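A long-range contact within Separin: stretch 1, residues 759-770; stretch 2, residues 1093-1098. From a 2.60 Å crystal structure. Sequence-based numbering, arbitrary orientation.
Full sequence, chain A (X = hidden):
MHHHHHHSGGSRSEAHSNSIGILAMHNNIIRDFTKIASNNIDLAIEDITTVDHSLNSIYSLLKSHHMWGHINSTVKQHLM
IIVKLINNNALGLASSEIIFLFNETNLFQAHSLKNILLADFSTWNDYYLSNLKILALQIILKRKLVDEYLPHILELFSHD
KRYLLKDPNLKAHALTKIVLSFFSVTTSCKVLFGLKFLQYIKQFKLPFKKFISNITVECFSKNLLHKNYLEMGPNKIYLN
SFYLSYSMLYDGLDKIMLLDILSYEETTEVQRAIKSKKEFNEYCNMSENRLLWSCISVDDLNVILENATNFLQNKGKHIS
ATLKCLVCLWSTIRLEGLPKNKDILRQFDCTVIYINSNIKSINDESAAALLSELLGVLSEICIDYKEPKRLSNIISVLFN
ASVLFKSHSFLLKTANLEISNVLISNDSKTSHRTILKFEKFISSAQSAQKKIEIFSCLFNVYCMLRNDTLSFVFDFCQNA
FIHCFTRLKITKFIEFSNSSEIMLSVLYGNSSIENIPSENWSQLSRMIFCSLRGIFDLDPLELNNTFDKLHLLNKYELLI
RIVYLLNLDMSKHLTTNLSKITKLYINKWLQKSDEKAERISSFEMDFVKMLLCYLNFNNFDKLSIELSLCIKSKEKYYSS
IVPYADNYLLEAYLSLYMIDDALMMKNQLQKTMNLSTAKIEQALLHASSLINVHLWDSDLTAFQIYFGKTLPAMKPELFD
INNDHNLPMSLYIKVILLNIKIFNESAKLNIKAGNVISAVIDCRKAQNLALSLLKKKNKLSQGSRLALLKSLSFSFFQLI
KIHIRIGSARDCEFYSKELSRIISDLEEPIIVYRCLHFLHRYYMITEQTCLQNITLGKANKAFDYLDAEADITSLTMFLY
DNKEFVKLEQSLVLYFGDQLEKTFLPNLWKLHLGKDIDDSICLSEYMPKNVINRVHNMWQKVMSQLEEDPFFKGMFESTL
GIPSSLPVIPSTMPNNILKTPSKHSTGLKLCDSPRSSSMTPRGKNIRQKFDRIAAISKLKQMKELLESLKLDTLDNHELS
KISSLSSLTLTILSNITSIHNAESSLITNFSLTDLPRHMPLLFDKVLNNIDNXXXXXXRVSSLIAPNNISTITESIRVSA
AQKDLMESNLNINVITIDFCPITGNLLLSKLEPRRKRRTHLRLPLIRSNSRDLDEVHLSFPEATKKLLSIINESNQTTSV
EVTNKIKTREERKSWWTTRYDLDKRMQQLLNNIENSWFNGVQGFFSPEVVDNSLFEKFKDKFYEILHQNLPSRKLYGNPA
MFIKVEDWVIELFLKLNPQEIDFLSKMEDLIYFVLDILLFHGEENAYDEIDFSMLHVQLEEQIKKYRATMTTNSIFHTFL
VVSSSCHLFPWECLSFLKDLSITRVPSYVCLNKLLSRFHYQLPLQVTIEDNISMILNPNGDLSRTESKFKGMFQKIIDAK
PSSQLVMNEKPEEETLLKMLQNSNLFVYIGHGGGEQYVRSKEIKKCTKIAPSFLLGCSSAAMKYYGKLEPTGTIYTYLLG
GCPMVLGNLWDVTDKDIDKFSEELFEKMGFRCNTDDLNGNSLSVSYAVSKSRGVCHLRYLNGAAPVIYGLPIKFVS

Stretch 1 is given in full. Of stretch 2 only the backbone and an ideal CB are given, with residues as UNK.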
ATOM      1  N   ALA A 759       0.786   7.343  18.491  1.00 71.17           N
ATOM      2  CA  ALA A 759       1.144   7.363  17.066  1.00 66.29           C
ATOM      3  C   ALA A 759       2.263   6.365  16.758  1.00 65.96           C
ATOM      4  O   ALA A 759       2.256   5.721  15.719  1.00 66.91           O
ATOM      5  CB  ALA A 759       1.556   8.752  16.629  1.00 64.10           C
ATOM      6  N   VAL A 760       3.227   6.245  17.666  1.00 69.21           N
ATOM      7  CA  VAL A 760       4.305   5.272  17.498  1.00 67.88           C
ATOM      8  C   VAL A 760       3.725   3.866  17.517  1.00 70.90           C
ATOM      9  O   VAL A 760       4.097   3.034  16.699  1.00 72.23           O
ATOM     10  CB  VAL A 760       5.397   5.394  18.592  1.00 65.17           C
ATOM     11  CG1 VAL A 760       6.333   4.197  18.553  1.00 59.58           C
ATOM     12  CG2 VAL A 760       6.182   6.664  18.407  1.00 67.08           C
ATOM     13  N   ILE A 761       2.806   3.611  18.444  1.00 73.92           N
ATOM     14  CA  ILE A 761       2.201   2.291  18.576  1.00 70.52           C
ATOM     15  C   ILE A 761       1.409   1.909  17.326  1.00 73.81           C
ATOM     16  O   ILE A 761       1.556   0.796  16.821  1.00 73.73           O
ATOM     17  CB  ILE A 761       1.293   2.215  19.798  1.00 70.73           C
ATOM     18  CG1 ILE A 761       2.132   2.441  21.054  1.00 71.14           C
ATOM     19  CG2 ILE A 761       0.577   0.873  19.848  1.00 71.17           C
ATOM     20  CD1 ILE A 761       1.358   2.345  22.344  1.00 76.29           C
ATOM     21  N   ASP A 762       0.593   2.838  16.830  1.00 67.21           N
ATOM     22  CA  ASP A 762      -0.183   2.629  15.615  1.00 66.37           C
ATOM     23  C   ASP A 762       0.713   2.183  14.473  1.00 72.22           C
ATOM     24  O   ASP A 762       0.548   1.081  13.936  1.00 73.90           O
ATOM     25  CB  ASP A 762      -0.930   3.898  15.223  1.00 60.00           C
ATOM     26  CG  ASP A 762      -2.142   4.144  16.090  1.00 63.35           C
ATOM     27  OD1 ASP A 762      -2.506   3.262  16.901  1.00 62.65           O
ATOM     28  OD2 ASP A 762      -2.748   5.230  15.955  1.00 72.09           O
ATOM     29  N   CYS A 763       1.646   3.056  14.113  1.00 69.57           N
ATOM     30  CA  CYS A 763       2.702   2.766  13.148  1.00 67.19           C
ATOM     31  C   CYS A 763       3.274   1.363  13.247  1.00 64.93           C
ATOM     32  O   CYS A 763       3.545   0.730  12.235  1.00 69.71           O
ATOM     33  CB  CYS A 763       3.851   3.756  13.328  1.00 69.82           C
ATOM     34  SG  CYS A 763       3.900   5.008  12.088  1.00 73.03           S
ATOM     35  N   ARG A 764       3.476   0.890  14.470  1.00 64.13           N
ATOM     36  CA  ARG A 764       4.100  -0.410  14.678  1.00 70.29           C
ATOM     37  C   ARG A 764       3.114  -1.552  14.422  1.00 68.44           C
ATOM     38  O   ARG A 764       3.514  -2.631  14.002  1.00 69.10           O
ATOM     39  CB  ARG A 764       4.681  -0.499  16.092  1.00 72.26           C
ATOM     40  CG  ARG A 764       5.810   0.516  16.361  1.00 75.28           C
ATOM     41  CD  ARG A 764       7.152   0.073  15.795  1.00 73.12           C
ATOM     42  NE  ARG A 764       7.461  -1.269  16.269  1.00 74.27           N
ATOM     43  CZ  ARG A 764       7.298  -2.368  15.538  1.00 80.62           C
ATOM     44  NH1 ARG A 764       7.578  -3.555  16.064  1.00 84.77           N
ATOM     45  NH2 ARG A 764       6.852  -2.283  14.283  1.00 77.57           N
ATOM     46  N   LYS A 765       1.831  -1.311  14.675  1.00 65.97           N
ATOM     47  CA  LYS A 765       0.806  -2.269  14.311  1.00 66.17           C
ATOM     48  C   LYS A 765       0.748  -2.400  12.794  1.00 70.45           C
ATOM     49  O   LYS A 765       0.637  -3.503  12.257  1.00 67.58           O
ATOM     50  CB  LYS A 765      -0.553  -1.845  14.843  1.00 67.62           C
ATOM     51  CG  LYS A 765      -0.666  -1.832  16.326  1.00 71.03           C
ATOM     52  CD  LYS A 765      -2.034  -1.327  16.719  1.00 71.04           C
ATOM     53  CE  LYS A 765      -2.142  -1.183  18.219  1.00 71.74           C
ATOM     54  NZ  LYS A 765      -3.418  -0.543  18.607  1.00 71.95           N
ATOM     55  N   ALA A 766       0.817  -1.256  12.117  1.00 61.77           N
ATOM     56  CA  ALA A 766       0.782  -1.211  10.671  1.00 59.26           C
ATOM     57  C   ALA A 766       1.915  -2.053  10.109  1.00 63.62           C
ATOM     58  O   ALA A 766       1.728  -2.805   9.162  1.00 67.81           O
ATOM     59  CB  ALA A 766       0.872   0.211  10.178  1.00 54.39           C
ATOM     60  N   GLN A 767       3.086  -1.949  10.710  1.00 63.52           N
ATOM     61  CA  GLN A 767       4.233  -2.708  10.240  1.00 66.64           C
ATOM     62  C   GLN A 767       4.146  -4.185  10.589  1.00 67.87           C
ATOM     63  O   GLN A 767       4.634  -5.034   9.851  1.00 71.23           O
ATOM     64  CB  GLN A 767       5.512  -2.132  10.819  1.00 67.29           C
ATOM     65  CG  GLN A 767       5.967  -0.903  10.125  1.00 63.71           C
ATOM     66  CD  GLN A 767       7.439  -0.659  10.348  1.00 76.82           C
ATOM     67  OE1 GLN A 767       7.964  -0.876  11.461  1.00 72.18           O
ATOM     68  NE2 GLN A 767       8.135  -0.220   9.287  1.00 76.77           N
ATOM     69  N   ASN A 768       3.545  -4.499  11.724  1.00 67.44           N
ATOM     70  CA  ASN A 768       3.411  -5.892  12.095  1.00 68.74           C
ATOM     71  C   ASN A 768       2.380  -6.586  11.213  1.00 68.03           C
ATOM     72  O   ASN A 768       2.546  -7.750  10.858  1.00 71.34           O
ATOM     73  CB  ASN A 768       3.052  -6.021  13.577  1.00 75.85           C
ATOM     74  CG  ASN A 768       4.223  -5.676  14.487  1.00 76.51           C
ATOM     75  OD1 ASN A 768       5.374  -5.632  14.049  1.00 75.33           O
ATOM     76  ND2 ASN A 768       3.934  -5.430  15.758  1.00 78.49           N
ATOM     77  N   LEU A 769       1.345  -5.869  10.839  1.00 62.02           N
ATOM     78  CA  LEU A 769       0.343  -6.436   9.984  1.00 66.83           C
ATOM     79  C   LEU A 769       0.926  -6.713   8.631  1.00 70.11           C
ATOM     80  O   LEU A 769       0.603  -7.686   8.002  1.00 70.41           O
ATOM     81  CB  LEU A 769      -0.808  -5.472   9.816  1.00 66.31           C
ATOM     82  CG  LEU A 769      -1.865  -5.465  10.893  1.00 63.23           C
ATOM     83  CD1 LEU A 769      -2.944  -4.531  10.443  1.00 66.44           C
ATOM     84  CD2 LEU A 769      -2.446  -6.837  11.080  1.00 65.39           C
ATOM     85  N   ALA A 770       1.829  -5.865   8.189  1.00 67.23           N
ATOM     86  CA  ALA A 770       2.443  -6.031   6.901  1.00 66.24           C
ATOM     87  C   ALA A 770       3.380  -7.207   6.897  1.00 65.91           C
ATOM     88  O   ALA A 770       3.551  -7.843   5.895  1.00 69.43           O
ATOM     89  CB  ALA A 770       3.161  -4.768   6.498  1.00 56.60           C
ATOM     90  N   UNK A1093       3.473  -5.836  24.117  1.00 87.70           N
ATOM     91  CA  UNK A1093       2.166  -6.382  23.739  1.00 91.16           C
ATOM     92  C   UNK A1093       1.322  -5.342  22.989  1.00 91.17           C
ATOM     93  O   UNK A1093       0.416  -5.698  22.214  1.00 94.65           O
ATOM     94  CB  UNK A1093       1.417  -6.866  24.982  1.00 91.16           C
ATOM     95  N   UNK A1094       1.627  -4.063  23.225  1.00 87.62           N
ATOM     96  CA  UNK A1094       0.877  -2.945  22.645  1.00 89.76           C
ATOM     97  C   UNK A1094       1.043  -2.853  21.135  1.00 82.96           C
ATOM     98  O   UNK A1094       0.147  -2.402  20.421  1.00 82.22           O
ATOM     99  CB  UNK A1094       1.319  -1.629  23.288  1.00 89.76           C
ATOM    100  N   UNK A1095       2.197  -3.294  20.658  1.00 86.86           N
ATOM    101  CA  UNK A1095       2.506  -3.254  19.239  1.00 86.87           C
ATOM    102  C   UNK A1095       1.812  -4.368  18.443  1.00 91.06           C
ATOM    103  O   UNK A1095       1.808  -4.341  17.209  1.00 88.09           O
ATOM    104  CB  UNK A1095       4.021  -3.348  19.045  1.00 86.87           C
ATOM    105  N   UNK A1096       1.210  -5.332  19.137  1.00 94.48           N
ATOM    106  CA  UNK A1096       0.574  -6.459  18.452  1.00 91.92           C
ATOM    107  C   UNK A1096      -0.890  -6.698  18.842  1.00 90.86           C
ATOM    108  O   UNK A1096      -1.391  -7.822  18.728  1.00 96.92           O
ATOM    109  CB  UNK A1096       1.376  -7.731  18.732  1.00 91.92           C
ATOM    110  N   UNK A1097      -1.588  -5.655  19.277  1.00 86.91           N
ATOM    111  CA  UNK A1097      -3.007  -5.801  19.599  1.00 89.49           C
ATOM    112  C   UNK A1097      -3.864  -4.928  18.671  1.00 88.80           C
ATOM    113  O   UNK A1097      -3.772  -3.701  18.692  1.00 84.85           O
ATOM    114  CB  UNK A1097      -3.262  -5.432  21.062  1.00 89.49           C
ATOM    115  N   UNK A1098      -4.684  -5.584  17.847  1.00 90.21           N
ATOM    116  CA  UNK A1098      -5.365  -4.925  16.728  1.00 82.41           C
ATOM    117  C   UNK A1098      -6.861  -4.655  16.950  1.00 83.89           C
ATOM    118  O   UNK A1098      -7.372  -3.581  16.596  1.00 83.95           O
ATOM    119  CB  UNK A1098      -5.200  -5.783  15.472  1.00 82.41           C
TER

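The segment 1093-1098 passes along the side of the 759-770 helix carrying Ile 761, Arg 764, Lys 765, Asn 768 and Leu 769.

Position 1093 has nothing of the helix within 5.5 Å of its ideal CB, so almost any side chain would suit; Lys 1093 makes no contact.

Position 1094 has helical angles (-67/-30), and its CB points sideways, 4.1 Å from Ile 761 CD1. A small or medium side chain, apolar or polar, could lie against this methyl. Asn 1094 is found here, its OD1 4.0 Å from Ile 761 CD1. The closer approach is by the backbone: Asn 1094 O lies 3.4 Å from Ile 761 CG2 and 3.4 Å from Lys 765 CE.

At position 1095 the backbone comes nearest to the helix, the CA of 1095 lying 5.3 Å from Lys 765 CA. The CB sits 4.2 Å from Arg 764 CB and 3.9 Å from Asn 768 ND2, and the surface running from there past Arg 764 to Ile 761 and Val 760 offers aliphatic carbon beside a guanidinium. A long apolar or aromatic side chain would suit. Tyr 1095 has the largest area covered by the helix. Its CD1 packs 3.6 Å from Arg 764 CB and its CE1 3.7 Å from Ile 761 CG1. Arg 764 NE lies over one face of the ring, but Arg 764 CZ is 5.3 Å from the centroid of the Tyr 1095 ring, so any cation-pi attraction is weak at most. The backbone anchors the position through a hydrogen bond from Asn 768 ND2 to Tyr 1095 O, 2.8 Å long.

At position 1096 the CB points away from the helix, leaving many side chains possible. Arg 1096 nevertheless brings its CG to 3.5 Å from Asn 768 ND2.

Position 1097 has extended angles (-117/115), and its CB also points away, 5.2 Å from Lys 765 CE. An acidic or other polar residue would be reasonable near that lysine. Glu 1097 keeps its side chain clear of the helix; its backbone O instead lies 3.0 Å from Lys 765 CE.

At position 1098 the CB points sideways, 5.3 Å from Leu 769 CD2, and a side chain must be long to reach the carbon surface of Lys 765, Asn 768 and Leu 769. Leucine, methionine or an aromatic could do so. Phe 1098 places a ring face against Leu 769 CD2, 3.9 Å from the ring centroid in a CH-pi contact, while its edge meets Lys 765, CE1 lying 3.7 Å from Lys 765 CB.

Stretch 2 1093-1098: KNYREF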
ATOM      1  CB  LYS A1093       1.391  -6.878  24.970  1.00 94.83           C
ATOM      2  CG  LYS A1093       0.380  -5.865  25.540  1.00 98.45           C
ATOM      3  CD  LYS A1093      -0.467  -6.470  26.671  1.00102.74           C
ATOM      4  CE  LYS A1093      -1.467  -5.456  27.262  1.00 98.61           C
ATOM      5  NZ  LYS A1093      -0.831  -4.202  27.772  1.00 91.38           N
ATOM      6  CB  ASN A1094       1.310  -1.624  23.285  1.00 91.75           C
ATOM      7  CG  ASN A1094       0.749  -1.435  24.690  1.00 90.18           C
ATOM      8  OD1 ASN A1094       0.071  -0.445  24.964  1.00 91.23           O
ATOM      9  ND2 ASN A1094       1.026  -2.385  25.586  1.00 89.84           N
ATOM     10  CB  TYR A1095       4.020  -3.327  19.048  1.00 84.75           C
ATOM     11  CG  TYR A1095       4.749  -2.189  19.718  1.00 83.47           C
ATOM     12  CD1 TYR A1095       4.289  -0.886  19.606  1.00 78.57           C
ATOM     13  CD2 TYR A1095       5.886  -2.419  20.484  1.00 85.22           C
ATOM     14  CE1 TYR A1095       4.955   0.168  20.224  1.00 80.45           C
ATOM     15  CE2 TYR A1095       6.560  -1.372  21.110  1.00 82.25           C
ATOM     16  CZ  TYR A1095       6.090  -0.081  20.974  1.00 81.82           C
ATOM     17  OH  TYR A1095       6.750   0.968  21.591  1.00 86.19           O
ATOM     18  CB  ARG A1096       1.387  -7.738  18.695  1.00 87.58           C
ATOM     19  CG  ARG A1096       2.370  -8.042  17.576  1.00 90.38           C
ATOM     20  CD  ARG A1096       3.564  -8.858  18.069  1.00 96.70           C
ATOM     21  NE  ARG A1096       4.732  -8.673  17.197  1.00 99.38           N
ATOM     22  CZ  ARG A1096       5.930  -9.225  17.395  1.00 96.44           C
ATOM     23  NH1 ARG A1096       6.920  -8.980  16.538  1.00 94.01           N
ATOM     24  NH2 ARG A1096       6.139 -10.017  18.444  1.00 91.43           N
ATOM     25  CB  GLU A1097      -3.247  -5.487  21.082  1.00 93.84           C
ATOM     26  CG  GLU A1097      -2.742  -6.624  22.000  1.00 99.56           C
ATOM     27  CD  GLU A1097      -2.783  -6.286  23.497  1.00106.43           C
ATOM     28  OE1 GLU A1097      -2.983  -7.220  24.316  1.00109.52           O
ATOM     29  OE2 GLU A1097      -2.601  -5.095  23.859  1.00103.34           O
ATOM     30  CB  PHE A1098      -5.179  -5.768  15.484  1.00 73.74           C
ATOM     31  CG  PHE A1098      -3.746  -6.102  15.190  1.00 76.84           C
ATOM     32  CD1 PHE A1098      -2.781  -5.115  15.154  1.00 78.16           C
ATOM     33  CD2 PHE A1098      -3.362  -7.406  14.939  1.00 79.90           C
ATOM     34  CE1 PHE A1098      -1.453  -5.422  14.867  1.00 77.47           C
ATOM     35  CE2 PHE A1098      -2.038  -7.716  14.655  1.00 79.85           C
ATOM     36  CZ  PHE A1098      -1.085  -6.723  14.620  1.00 75.55           C
TER
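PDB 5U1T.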